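Local coordinates for aminoacyl-tRNA synthetase (PDB 5F9Z), which probably attaches proline to its cognate tRNA at the expense of ATP, as a class II prolyl-tRNA synthetase, and is held here with halofuginone and an ATP analogue, at residues 215-218 with 223-226; 185-190 with 271-276; 197-202 with 238-243; 190-195 with 207-212. All coordinates share one frame; numbering follows the deposited sequence.

Contact 1 of 4, residues 215-218 with 223-226. With HFG (7-bromo-6-chloro-3-{3-[(2R,3S)-3-hydroxypiperidin-2-yl]-2-oxopropyl}quinazolin-4(3H)-one), chain E.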
# COMPACT_ATOMS: atom_id res chain seq x y z
N ASN A 215 -18.66 8.95 -11.48
CA ASN A 215 -18.89 9.70 -10.25
C ASN A 215 -17.72 9.59 -9.28
O ASN A 215 -17.58 10.45 -8.40
CB ASN A 215 -20.18 9.22 -9.58
CG ASN A 215 -20.51 10.00 -8.32
OD1 ASN A 215 -20.64 9.42 -7.24
ND2 ASN A 215 -20.64 11.31 -8.45
N GLU A 216 -16.88 8.57 -9.42
CA GLU A 216 -15.77 8.34 -8.51
C GLU A 216 -14.40 8.66 -9.10
O GLU A 216 -13.41 8.65 -8.36
CB GLU A 216 -15.78 6.89 -8.02
CG GLU A 216 -16.72 6.64 -6.86
CD GLU A 216 -16.26 7.32 -5.58
OE1 GLU A 216 -15.11 7.09 -5.17
OE2 GLU A 216 -17.05 8.09 -5.00
N LYS A 217 -14.31 8.93 -10.39
CA LYS A 217 -13.02 9.19 -11.00
C LYS A 217 -12.50 10.57 -10.60
O LYS A 217 -13.22 11.40 -10.04
CB LYS A 217 -13.11 9.09 -12.53
CG LYS A 217 -13.76 10.29 -13.19
CD LYS A 217 -13.77 10.15 -14.70
CE LYS A 217 -14.31 11.40 -15.37
NZ LYS A 217 -14.45 11.23 -16.84
N PHE A 218 -11.23 10.80 -10.90
CA PHE A 218 -10.62 12.11 -10.71
C PHE A 218 -11.27 13.11 -11.65
O PHE A 218 -11.16 12.94 -12.88
CB PHE A 218 -9.11 12.02 -10.96
CG PHE A 218 -8.37 13.30 -10.73
CD1 PHE A 218 -8.80 14.22 -9.79
CD2 PHE A 218 -7.22 13.59 -11.46
CE1 PHE A 218 -8.11 15.41 -9.59
CE2 PHE A 218 -6.53 14.77 -11.26
CZ PHE A 218 -6.97 15.68 -10.32
N ILE A 223 -10.14 9.15 -17.58
CA ILE A 223 -10.28 7.79 -17.06
C ILE A 223 -9.37 7.64 -15.85
O ILE A 223 -8.17 7.95 -15.92
CB ILE A 223 -9.92 6.73 -18.13
CG1 ILE A 223 -10.82 6.88 -19.36
CG2 ILE A 223 -10.04 5.33 -17.55
CD1 ILE A 223 -10.48 5.92 -20.48
N THR A 224 -9.93 7.17 -14.74
CA THR A 224 -9.18 6.90 -13.53
C THR A 224 -9.24 5.40 -13.25
O THR A 224 -10.30 4.87 -12.92
CB THR A 224 -9.71 7.69 -12.34
OG1 THR A 224 -9.49 9.09 -12.55
CG2 THR A 224 -9.02 7.26 -11.05
N LYS A 225 -8.10 4.73 -13.41
CA LYS A 225 -7.97 3.33 -13.04
C LYS A 225 -7.28 3.22 -11.69
O LYS A 225 -6.49 4.09 -11.31
CB LYS A 225 -7.19 2.56 -14.10
CG LYS A 225 -7.84 2.57 -15.47
CD LYS A 225 -7.14 1.66 -16.45
CE LYS A 225 -7.88 1.60 -17.77
NZ LYS A 225 -7.25 0.66 -18.74
N SER A 226 -7.61 2.16 -10.95
CA SER A 226 -7.11 2.03 -9.59
C SER A 226 -6.99 0.56 -9.23
O SER A 226 -7.47 -0.33 -9.94
CB SER A 226 -8.01 2.75 -8.59
OG SER A 226 -9.26 2.08 -8.47
O4' HFG E . -3.90 14.37 -6.57
C21 HFG E . -4.83 14.00 -7.23
C3' HFG E . -4.60 13.31 -8.59
C2' HFG E . -3.18 12.77 -8.77
N1' HFG E . -2.24 13.79 -8.63
C6' HFG E . -0.94 13.28 -8.32
C5' HFG E . -0.80 11.79 -8.66
C4' HFG E . -1.73 10.98 -7.93
C39 HFG E . -2.95 11.66 -7.72
O7' HFG E . -4.11 10.68 -7.81
C1' HFG E . -6.37 14.24 -6.69
N3 HFG E . -6.36 15.26 -5.57
C4 HFG E . -6.08 16.59 -5.84
O11 HFG E . -5.84 16.95 -7.00
C10 HFG E . -6.08 17.51 -4.83
C5 HFG E . -5.80 18.90 -5.09
C2 HFG E . -6.62 14.88 -4.33
N1 HFG E . -6.63 15.75 -3.31
C9 HFG E . -6.36 17.07 -3.55
C8 HFG E . -6.36 17.98 -2.49
C7 HFG E . -6.08 19.35 -2.74
BR1 HFG E . -6.09 20.62 -1.25
C6 HFG E . -5.80 19.79 -4.04
CL1 HFG E . -5.46 21.50 -4.35
O HOH W 1 -10.02 10.59 -14.48
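K217 and T224 bring their CA atoms to 5.1 Å where the loop 215-218 doubles back along the first residues of strand 223-231, part of the antiparallel sheet at the heart of the class II synthetase core. The pairing shows how a single threonine hydroxyl on a strand can hold the loop beside it. T224 directs OG1 at the loop backbone and takes the amide of F218: N to OG1 is 2.9 Å, with an N-H...O angle of 158°, close to straight. A water extends the grip, donating to F218 O at 3.1 Å while it also bonds T224 OG1, so both the N-H and the carbonyl of F218 are tied to one side chain. K217 gives only its root to the contact: its CB lies 3.6 Å from T224 OG1, and the extended chain beyond carries NZ away to a salt bridge with E214 and a bond to D222 O. On F218, CG stands anti to the backbone N (chi1 -178°), which swings the ring off the strand and onto halofuginone. The loop thus supplies a wall of the inhibitor pocket, and the threonine acts as second shell to the phenylalanine. H244 joins the two layers, bonding T224 OG1 through ND1 and the inhibitor through NE2, while its ring meets that of F218 at a slant. The linker of halofuginone runs across one face of the phenyl ring, CE1 of F218 lying 3.6 Å from C1' and C3' sitting over CE2, toward the rim.

Contact 2 of 4, residues 185-190 with 271-276. With ANP (phosphoaminophosphonic acid-adenylate ester), chain D; HFG (7-bromo-6-chloro-3-{3-[(2R,3S)-3-hydroxypiperidin-2-yl]-2-oxopropyl}quinazolin-4(3H)-one), chain E.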
# COMPACT_ATOMS: atom_id res chain seq x y z
N LEU A 185 -2.77 6.15 -22.63
CA LEU A 185 -3.54 5.10 -21.97
C LEU A 185 -2.68 3.86 -21.72
O LEU A 185 -2.81 3.21 -20.68
CB LEU A 185 -4.76 4.74 -22.81
CG LEU A 185 -5.66 3.62 -22.27
CD1 LEU A 185 -6.14 3.94 -20.87
CD2 LEU A 185 -6.84 3.38 -23.21
N GLU A 186 -1.80 3.53 -22.66
CA GLU A 186 -0.86 2.44 -22.43
C GLU A 186 0.04 2.73 -21.24
O GLU A 186 0.40 1.81 -20.50
CB GLU A 186 -0.02 2.20 -23.69
CG GLU A 186 -0.81 1.66 -24.87
CD GLU A 186 -0.05 1.75 -26.18
OE1 GLU A 186 1.05 2.34 -26.19
OE2 GLU A 186 -0.56 1.22 -27.19
N MET A 187 0.40 4.00 -21.03
CA MET A 187 1.17 4.37 -19.85
C MET A 187 0.34 4.21 -18.58
O MET A 187 0.86 3.82 -17.53
CB MET A 187 1.67 5.81 -19.98
CG MET A 187 2.58 6.26 -18.85
SD MET A 187 4.16 5.41 -18.86
CE MET A 187 4.90 6.07 -17.37
N VAL A 188 -0.97 4.50 -18.66
CA VAL A 188 -1.84 4.33 -17.50
C VAL A 188 -1.91 2.86 -17.09
O VAL A 188 -1.78 2.52 -15.91
CB VAL A 188 -3.24 4.90 -17.80
CG1 VAL A 188 -4.18 4.63 -16.64
CG2 VAL A 188 -3.16 6.38 -18.10
N ASP A 189 -2.12 1.98 -18.07
CA ASP A 189 -2.21 0.55 -17.77
C ASP A 189 -0.88 -0.01 -17.31
O ASP A 189 -0.85 -0.91 -16.46
CB ASP A 189 -2.70 -0.21 -19.00
CG ASP A 189 -4.11 0.18 -19.41
OD1 ASP A 189 -4.90 0.53 -18.52
OD2 ASP A 189 -4.41 0.14 -20.62
N ILE A 190 0.23 0.50 -17.85
CA ILE A 190 1.55 0.02 -17.44
C ILE A 190 1.80 0.32 -15.97
O ILE A 190 2.26 -0.53 -15.20
CB ILE A 190 2.64 0.63 -18.34
CG1 ILE A 190 2.73 -0.12 -19.67
CG2 ILE A 190 3.99 0.63 -17.62
CD1 ILE A 190 3.66 0.52 -20.67
N THR A 271 -0.83 11.77 -18.32
CA THR A 271 -1.21 10.80 -17.30
C THR A 271 -0.63 11.24 -15.96
O THR A 271 0.36 11.99 -15.91
CB THR A 271 -0.72 9.38 -17.62
OG1 THR A 271 0.66 9.26 -17.25
CG2 THR A 271 -0.88 9.07 -19.10
N SER A 272 -1.24 10.78 -14.88
CA SER A 272 -0.70 11.00 -13.55
C SER A 272 -1.09 9.83 -12.66
O SER A 272 -2.18 9.26 -12.81
CB SER A 272 -1.17 12.32 -12.94
OG SER A 272 -2.49 12.21 -12.42
N TRP A 273 -0.20 9.47 -11.75
CA TRP A 273 -0.36 8.27 -10.94
C TRP A 273 0.39 8.46 -9.63
O TRP A 273 1.42 9.14 -9.57
CB TRP A 273 0.15 7.03 -11.69
CG TRP A 273 1.14 7.35 -12.79
CD1 TRP A 273 0.85 7.80 -14.05
CD2 TRP A 273 2.57 7.23 -12.73
NE1 TRP A 273 2.01 7.98 -14.76
CE2 TRP A 273 3.08 7.63 -13.98
CE3 TRP A 273 3.46 6.82 -11.73
CZ2 TRP A 273 4.44 7.64 -14.26
CZ3 TRP A 273 4.82 6.83 -12.02
CH2 TRP A 273 5.29 7.23 -13.27
N GLY A 274 -0.13 7.85 -8.57
CA GLY A 274 0.42 8.05 -7.24
C GLY A 274 0.28 6.83 -6.36
O GLY A 274 -0.70 6.08 -6.46
N LEU A 275 1.26 6.65 -5.48
CA LEU A 275 1.24 5.62 -4.45
C LEU A 275 1.87 6.20 -3.19
O LEU A 275 2.89 6.89 -3.27
CB LEU A 275 1.99 4.35 -4.89
CG LEU A 275 2.03 3.16 -3.94
CD1 LEU A 275 1.97 1.85 -4.72
CD2 LEU A 275 3.27 3.18 -3.06
N THR A 276 1.26 5.93 -2.04
CA THR A 276 1.65 6.56 -0.79
C THR A 276 2.06 5.50 0.23
O THR A 276 2.00 4.29 -0.02
CB THR A 276 0.50 7.40 -0.22
OG1 THR A 276 -0.55 6.52 0.20
CG2 THR A 276 -0.04 8.34 -1.28
PG ANP D . -9.42 10.12 -0.97
O1G ANP D . -10.82 10.60 -1.21
O2G ANP D . -9.47 8.85 -0.04
O3G ANP D . -8.59 11.25 -0.25
PB ANP D . -7.68 10.90 -3.04
O1B ANP D . -8.21 11.42 -4.41
O2B ANP D . -7.58 12.03 -2.08
N3B ANP D . -8.71 9.71 -2.45
PA ANP D . -5.26 10.77 -4.34
O1A ANP D . -5.11 12.24 -4.28
O2A ANP D . -5.77 10.25 -5.69
O3A ANP D . -6.27 10.25 -3.23
O5' ANP D . -3.87 10.13 -3.96
C5' ANP D . -3.39 8.92 -4.59
C4' ANP D . -3.49 7.78 -3.62
O4' ANP D . -2.89 8.17 -2.37
C3' ANP D . -4.91 7.35 -3.26
O3' ANP D . -5.39 6.40 -4.20
C2' ANP D . -4.73 6.73 -1.87
O2' ANP D . -4.40 5.35 -1.95
C1' ANP D . -3.55 7.53 -1.29
N9 ANP D . -3.93 8.56 -0.33
C8 ANP D . -4.87 9.54 -0.49
N7 ANP D . -5.00 10.34 0.54
C5 ANP D . -4.08 9.84 1.45
C6 ANP D . -3.72 10.24 2.76
N6 ANP D . -4.28 11.28 3.39
N1 ANP D . -2.76 9.53 3.39
C2 ANP D . -2.21 8.49 2.76
N3 ANP D . -2.46 8.02 1.54
C4 ANP D . -3.41 8.75 0.93
O4' HFG E . -3.90 14.37 -6.57
C21 HFG E . -4.83 14.00 -7.23
C3' HFG E . -4.60 13.31 -8.59
C2' HFG E . -3.18 12.77 -8.77
N1' HFG E . -2.24 13.79 -8.63
C6' HFG E . -0.94 13.28 -8.32
C5' HFG E . -0.80 11.79 -8.66
C4' HFG E . -1.73 10.98 -7.93
C39 HFG E . -2.95 11.66 -7.72
O7' HFG E . -4.11 10.68 -7.81
C1' HFG E . -6.37 14.24 -6.69
N3 HFG E . -6.36 15.26 -5.57
C4 HFG E . -6.08 16.59 -5.84
O11 HFG E . -5.84 16.95 -7.00
C10 HFG E . -6.08 17.51 -4.83
C5 HFG E . -5.80 18.90 -5.09
C2 HFG E . -6.62 14.88 -4.33
N1 HFG E . -6.63 15.75 -3.31
C9 HFG E . -6.36 17.07 -3.55
C8 HFG E . -6.36 17.98 -2.49
C7 HFG E . -6.08 19.35 -2.74
BR1 HFG E . -6.09 20.62 -1.25
C6 HFG E . -5.80 19.79 -4.04
CL1 HFG E . -5.46 21.50 -4.35
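M187 crosses from helix 181-202 to T271 and W273 on strand 265-276, where a helix lies along the antiparallel sheet of the class II core; the axes of 185-190 and 271-276 approach to 8.6 Å, 10° from parallel. Sequence and position are consistent with the strand of motif 3 of class II synthetases. From CB the methionine heads for the strand; CG passes T271 OG1 at 3.9 Å, and there the chain bends (chi2 68°), so that SD rises away from the sheet and CE turns along the strand to end on the benzene part of the indole, 3.5 Å from W273 CZ2. The methyl comes in obliquely, and the two side chains cross at about a right angle. What it lands on is held in place: W273 NE1 donates to T271 OG1 at 3.1 Å, nearly in the ring plane although the N-H is bent. That oxygen is also bonded to T176 OG1 on the neighbouring strand, so the hydroxyl is satisfied within a buried apolar layer. Beside it V188 CG2 touches T271 CG2 at 3.7 Å, the two branches lying alongside and running opposite ways. The strand's opposite side serves the ligands, with S272 and G274 against the piperidine end of halofuginone. Farther along, T276 OG1 donates to N3 of the adenine at 2.8 Å and accepts a hydrogen bond from the backbone N of R278.

Contact 3 of 4, residues 197-202 with 238-243. With ANP (phosphoaminophosphonic acid-adenylate ester), chain D.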
# COMPACT_ATOMS: atom_id res chain seq x y z
N SER A 197 1.60 -4.93 -8.92
CA SER A 197 2.76 -5.77 -8.62
C SER A 197 3.38 -5.39 -7.27
O SER A 197 3.82 -6.27 -6.52
CB SER A 197 3.80 -5.65 -9.73
OG SER A 197 4.98 -6.37 -9.41
N ILE A 198 3.41 -4.10 -6.96
CA ILE A 198 3.96 -3.66 -5.68
C ILE A 198 3.19 -4.27 -4.52
O ILE A 198 3.77 -4.75 -3.54
CB ILE A 198 3.98 -2.12 -5.60
CG1 ILE A 198 5.05 -1.54 -6.53
CG2 ILE A 198 4.20 -1.65 -4.17
CD1 ILE A 198 6.46 -1.93 -6.14
N TYR A 199 1.86 -4.27 -4.61
CA TYR A 199 1.04 -4.79 -3.52
C TYR A 199 1.09 -6.32 -3.46
O TYR A 199 1.21 -6.89 -2.37
CB TYR A 199 -0.40 -4.31 -3.66
CG TYR A 199 -0.64 -2.94 -3.06
CD1 TYR A 199 -0.30 -1.79 -3.75
CD2 TYR A 199 -1.20 -2.81 -1.79
CE1 TYR A 199 -0.52 -0.54 -3.20
CE2 TYR A 199 -1.42 -1.56 -1.24
CZ TYR A 199 -1.08 -0.43 -1.95
OH TYR A 199 -1.30 0.81 -1.40
N GLU A 200 1.01 -6.98 -4.61
CA GLU A 200 0.89 -8.44 -4.61
C GLU A 200 2.25 -9.14 -4.61
O GLU A 200 2.45 -10.10 -3.85
CB GLU A 200 0.06 -8.89 -5.82
CG GLU A 200 -1.37 -8.37 -5.81
CD GLU A 200 -2.33 -9.26 -6.56
OE1 GLU A 200 -3.51 -8.88 -6.70
OE2 GLU A 200 -1.92 -10.35 -7.00
N ASP A 201 3.19 -8.69 -5.44
CA ASP A 201 4.48 -9.36 -5.51
C ASP A 201 5.39 -8.96 -4.36
O ASP A 201 6.13 -9.80 -3.82
CB ASP A 201 5.16 -9.07 -6.85
CG ASP A 201 4.38 -9.62 -8.03
OD1 ASP A 201 3.80 -10.72 -7.90
OD2 ASP A 201 4.34 -8.95 -9.08
N LEU A 202 5.36 -7.69 -3.96
CA LEU A 202 6.26 -7.20 -2.91
C LEU A 202 5.61 -7.25 -1.53
O LEU A 202 6.21 -7.75 -0.58
CB LEU A 202 6.71 -5.78 -3.24
CG LEU A 202 7.81 -5.18 -2.37
CD1 LEU A 202 9.14 -5.87 -2.63
CD2 LEU A 202 7.93 -3.68 -2.59
N VAL A 238 -10.18 -0.00 0.58
CA VAL A 238 -9.18 1.05 0.64
C VAL A 238 -8.46 1.13 -0.70
O VAL A 238 -7.89 0.14 -1.17
CB VAL A 238 -8.20 0.81 1.81
CG1 VAL A 238 -7.65 -0.61 1.79
CG2 VAL A 238 -7.07 1.83 1.77
N GLN A 239 -8.51 2.30 -1.33
CA GLN A 239 -7.89 2.47 -2.64
C GLN A 239 -6.38 2.37 -2.49
O GLN A 239 -5.75 3.21 -1.84
CB GLN A 239 -8.30 3.81 -3.25
CG GLN A 239 -7.78 4.01 -4.66
CD GLN A 239 -8.48 5.15 -5.38
OE1 GLN A 239 -9.47 5.69 -4.89
NE2 GLN A 239 -7.99 5.50 -6.56
N ALA A 240 -5.79 1.33 -3.09
CA ALA A 240 -4.38 1.04 -2.89
C ALA A 240 -3.49 2.00 -3.66
O ALA A 240 -2.44 2.42 -3.17
CB ALA A 240 -4.09 -0.41 -3.28
N ALA A 241 -3.89 2.35 -4.88
CA ALA A 241 -3.16 3.30 -5.71
C ALA A 241 -4.10 3.78 -6.81
O ALA A 241 -5.26 3.37 -6.88
CB ALA A 241 -1.89 2.67 -6.29
N THR A 242 -3.60 4.67 -7.66
CA THR A 242 -4.43 5.23 -8.72
C THR A 242 -3.57 5.63 -9.90
O THR A 242 -2.40 6.00 -9.75
CB THR A 242 -5.23 6.44 -8.21
OG1 THR A 242 -6.07 6.93 -9.26
CG2 THR A 242 -4.30 7.54 -7.75
N SER A 243 -4.16 5.55 -11.09
CA SER A 243 -3.50 5.91 -12.34
C SER A 243 -4.53 6.55 -13.25
O SER A 243 -5.52 5.92 -13.60
CB SER A 243 -2.87 4.67 -13.01
OG SER A 243 -2.13 5.04 -14.15
PG ANP D . -9.42 10.12 -0.97
O1G ANP D . -10.82 10.60 -1.21
O2G ANP D . -9.47 8.85 -0.04
O3G ANP D . -8.59 11.25 -0.25
PB ANP D . -7.68 10.90 -3.04
O1B ANP D . -8.21 11.42 -4.41
O2B ANP D . -7.58 12.03 -2.08
N3B ANP D . -8.71 9.71 -2.45
PA ANP D . -5.26 10.77 -4.34
O1A ANP D . -5.11 12.24 -4.28
O2A ANP D . -5.77 10.25 -5.69
O3A ANP D . -6.27 10.25 -3.23
O5' ANP D . -3.87 10.13 -3.96
C5' ANP D . -3.39 8.92 -4.59
C4' ANP D . -3.49 7.78 -3.62
O4' ANP D . -2.89 8.17 -2.37
C3' ANP D . -4.91 7.35 -3.26
O3' ANP D . -5.39 6.40 -4.20
C2' ANP D . -4.73 6.73 -1.87
O2' ANP D . -4.40 5.35 -1.95
C1' ANP D . -3.55 7.53 -1.29
N9 ANP D . -3.93 8.56 -0.33
C8 ANP D . -4.87 9.54 -0.49
N7 ANP D . -5.00 10.34 0.54
C5 ANP D . -4.08 9.84 1.45
C6 ANP D . -3.72 10.24 2.76
N6 ANP D . -4.28 11.28 3.39
N1 ANP D . -2.76 9.53 3.39
C2 ANP D . -2.21 8.49 2.76
N3 ANP D . -2.46 8.02 1.54
C4 ANP D . -3.41 8.75 0.93
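Behind the ribose of the ATP site, Y199 of helix 181-202 lays its ring against A240 of strand 236-247. The methyl of A240 stands over one ring face, CB being 3.6 Å from the ring centroid and 22° off the normal, a CH-pi contact displaced toward CZ, the nearest ring atom. Past that methyl the phenol turns polar: Y199 OH donates a weak bond to A240 O at 2.7 Å, so one residue receives both the face and the hydroxyl of the tyrosine. This is possible because A240 leaves the extended conformation (phi -76°, psi -39°), a local kink that interrupts the side-to-side alternation of the strand and directs the CB atoms of A240 and A241 alike at the helix. The strand belongs to the antiparallel sheet that forms the class II catalytic core, and its other side cradles the nucleotide. Q239 O takes the ribose O2' at 2.5 Å and is also bonded by R278 NH1, while the side chain of Q239, extended beyond CG, runs past O3' and offers NE2 to A241 O in a long, weak bond. T242 CG2 packs on C5' at 3.6 Å. At the helix the last turn, 198-202, widens to a pi-type turn, and S197 OG donates to D201 OD2 at 2.7 Å, meeting the anti lone pair of the carboxylate.

Contact 4 of 4, residues 190-195 with 207-212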
# COMPACT_ATOMS: atom_id res chain seq x y z
N ILE A 190 0.23 0.50 -17.85
CA ILE A 190 1.55 0.02 -17.44
C ILE A 190 1.80 0.32 -15.97
O ILE A 190 2.26 -0.53 -15.20
CB ILE A 190 2.64 0.63 -18.34
CG1 ILE A 190 2.73 -0.12 -19.67
CG2 ILE A 190 3.99 0.63 -17.62
CD1 ILE A 190 3.66 0.52 -20.67
N ILE A 191 1.48 1.55 -15.54
CA ILE A 191 1.72 1.94 -14.16
C ILE A 191 0.78 1.18 -13.23
O ILE A 191 1.17 0.77 -12.13
CB ILE A 191 1.57 3.46 -14.00
CG1 ILE A 191 2.64 4.19 -14.81
CG2 ILE A 191 1.68 3.85 -12.54
CD1 ILE A 191 4.06 3.89 -14.36
N LEU A 192 -0.47 0.98 -13.65
CA LEU A 192 -1.43 0.26 -12.81
C LEU A 192 -0.97 -1.17 -12.54
O LEU A 192 -1.09 -1.66 -11.41
CB LEU A 192 -2.81 0.26 -13.46
CG LEU A 192 -3.93 -0.34 -12.62
CD1 LEU A 192 -4.19 0.51 -11.39
CD2 LEU A 192 -5.20 -0.51 -13.44
N ASN A 193 -0.43 -1.84 -13.56
CA ASN A 193 0.09 -3.19 -13.36
C ASN A 193 1.28 -3.19 -12.42
O ASN A 193 1.45 -4.13 -11.63
CB ASN A 193 0.46 -3.82 -14.70
CG ASN A 193 -0.76 -4.12 -15.56
OD1 ASN A 193 -1.83 -4.46 -15.04
ND2 ASN A 193 -0.60 -4.01 -16.87
N GLU A 194 2.12 -2.16 -12.48
CA GLU A 194 3.24 -2.06 -11.55
C GLU A 194 2.76 -1.78 -10.13
O GLU A 194 3.32 -2.30 -9.16
CB GLU A 194 4.23 -0.98 -12.01
CG GLU A 194 4.82 -1.21 -13.40
CD GLU A 194 5.85 -2.33 -13.44
OE1 GLU A 194 6.02 -3.04 -12.43
OE2 GLU A 194 6.49 -2.50 -14.50
N TYR A 195 1.72 -0.95 -10.00
CA TYR A 195 1.11 -0.75 -8.69
C TYR A 195 0.55 -2.05 -8.13
O TYR A 195 0.77 -2.39 -6.96
CB TYR A 195 0.00 0.31 -8.78
CG TYR A 195 0.50 1.73 -8.81
CD1 TYR A 195 1.73 2.07 -8.25
CD2 TYR A 195 -0.25 2.75 -9.38
CE1 TYR A 195 2.19 3.37 -8.27
CE2 TYR A 195 0.19 4.05 -9.40
CZ TYR A 195 1.42 4.36 -8.85
OH TYR A 195 1.87 5.66 -8.87
N VAL A 207 -5.03 -7.07 -4.47
CA VAL A 207 -5.77 -5.90 -4.90
C VAL A 207 -6.55 -6.25 -6.16
O VAL A 207 -6.24 -7.22 -6.86
CB VAL A 207 -4.86 -4.68 -5.16
CG1 VAL A 207 -4.20 -4.21 -3.87
CG2 VAL A 207 -3.81 -5.01 -6.21
N VAL A 208 -7.58 -5.45 -6.44
CA VAL A 208 -8.45 -5.65 -7.59
C VAL A 208 -8.22 -4.50 -8.56
O VAL A 208 -8.50 -3.34 -8.24
CB VAL A 208 -9.93 -5.74 -7.18
CG1 VAL A 208 -10.81 -5.87 -8.41
CG2 VAL A 208 -10.14 -6.91 -6.23
N LYS A 209 -7.71 -4.83 -9.75
CA LYS A 209 -7.52 -3.83 -10.79
C LYS A 209 -8.85 -3.51 -11.45
O LYS A 209 -9.65 -4.41 -11.74
CB LYS A 209 -6.51 -4.31 -11.83
CG LYS A 209 -5.09 -4.41 -11.30
CD LYS A 209 -4.10 -4.78 -12.40
CE LYS A 209 -4.24 -6.23 -12.81
NZ LYS A 209 -3.06 -6.68 -13.60
N GLY A 210 -9.10 -2.23 -11.68
CA GLY A 210 -10.36 -1.83 -12.30
C GLY A 210 -10.35 -0.36 -12.64
O GLY A 210 -9.34 0.34 -12.49
N THR A 211 -11.50 0.10 -13.12
CA THR A 211 -11.70 1.48 -13.52
C THR A 211 -12.72 2.14 -12.60
O THR A 211 -13.76 1.55 -12.28
CB THR A 211 -12.18 1.57 -14.97
OG1 THR A 211 -11.25 0.89 -15.83
CG2 THR A 211 -12.30 3.02 -15.41
N LYS A 212 -12.42 3.36 -12.16
CA LYS A 212 -13.36 4.12 -11.36
C LYS A 212 -14.57 4.51 -12.20
O LYS A 212 -14.48 4.72 -13.42
CB LYS A 212 -12.70 5.38 -10.80
CG LYS A 212 -11.66 5.12 -9.73
CD LYS A 212 -12.28 4.52 -8.48
CE LYS A 212 -11.25 4.37 -7.38
NZ LYS A 212 -11.82 3.72 -6.17
O HOH W 2 0.19 -6.54 -12.60
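A first torsion of -69° sets the amide of N193 beside its own backbone N, and a bend at chi3 (-73°) folds the end of K209 back, so that the lysine tip meets the amide oxygen between helix 181-202 and strand 208-211. K209 NZ donates to N193 OD1 at 2.9 Å, coming in from above the carbonyl plane, 36° out of it, with the two chains crossing at about a right angle. K209 CD also passes OD1, at 3.5 Å. A water donates to the backbone O of N193 at 2.9 Å and accepts a weak, long bond from K209 NZ, giving the ammonium a second link to the same residue. Deeper in, L192 reaches toward the strand and its CD2 rests 4.3 Å from K209 CB and just as far from G210 O, a loose contact beneath the polar one. Segments 190-195 and 208-211 run roughly antiparallel, axes 9.7 Å apart, the helix packing across strand 208-211, which is flanked by strands 223-231 and 475-480 in the class II core. Since N193 is neutral and at the surface, the bond to the lysine is ion-dipole in kind, and the charge probably stays largely solvated rather than being cancelled.

In the fold
Helix 181-202 supplies the first half of three contacts in turn: 185-190 for contact 2, 190-195 for contact 4 and 197-202 for contact 3. Contact 4 closes first, on the strand just after the helix. Contact 1 opens in the following loop and closes on the start of strand 223-231, nested within contacts 3 and 2. Contact 3 closes next on strand 236-247, crossing contact 4, and contact 2 closes last on strand 265-276, enclosing the others. The four strands reached are successive antiparallel neighbours, so one helix spans these four strands, whose other side holds both ligands; backbone bonds join S226 to G210 and G274 to T242.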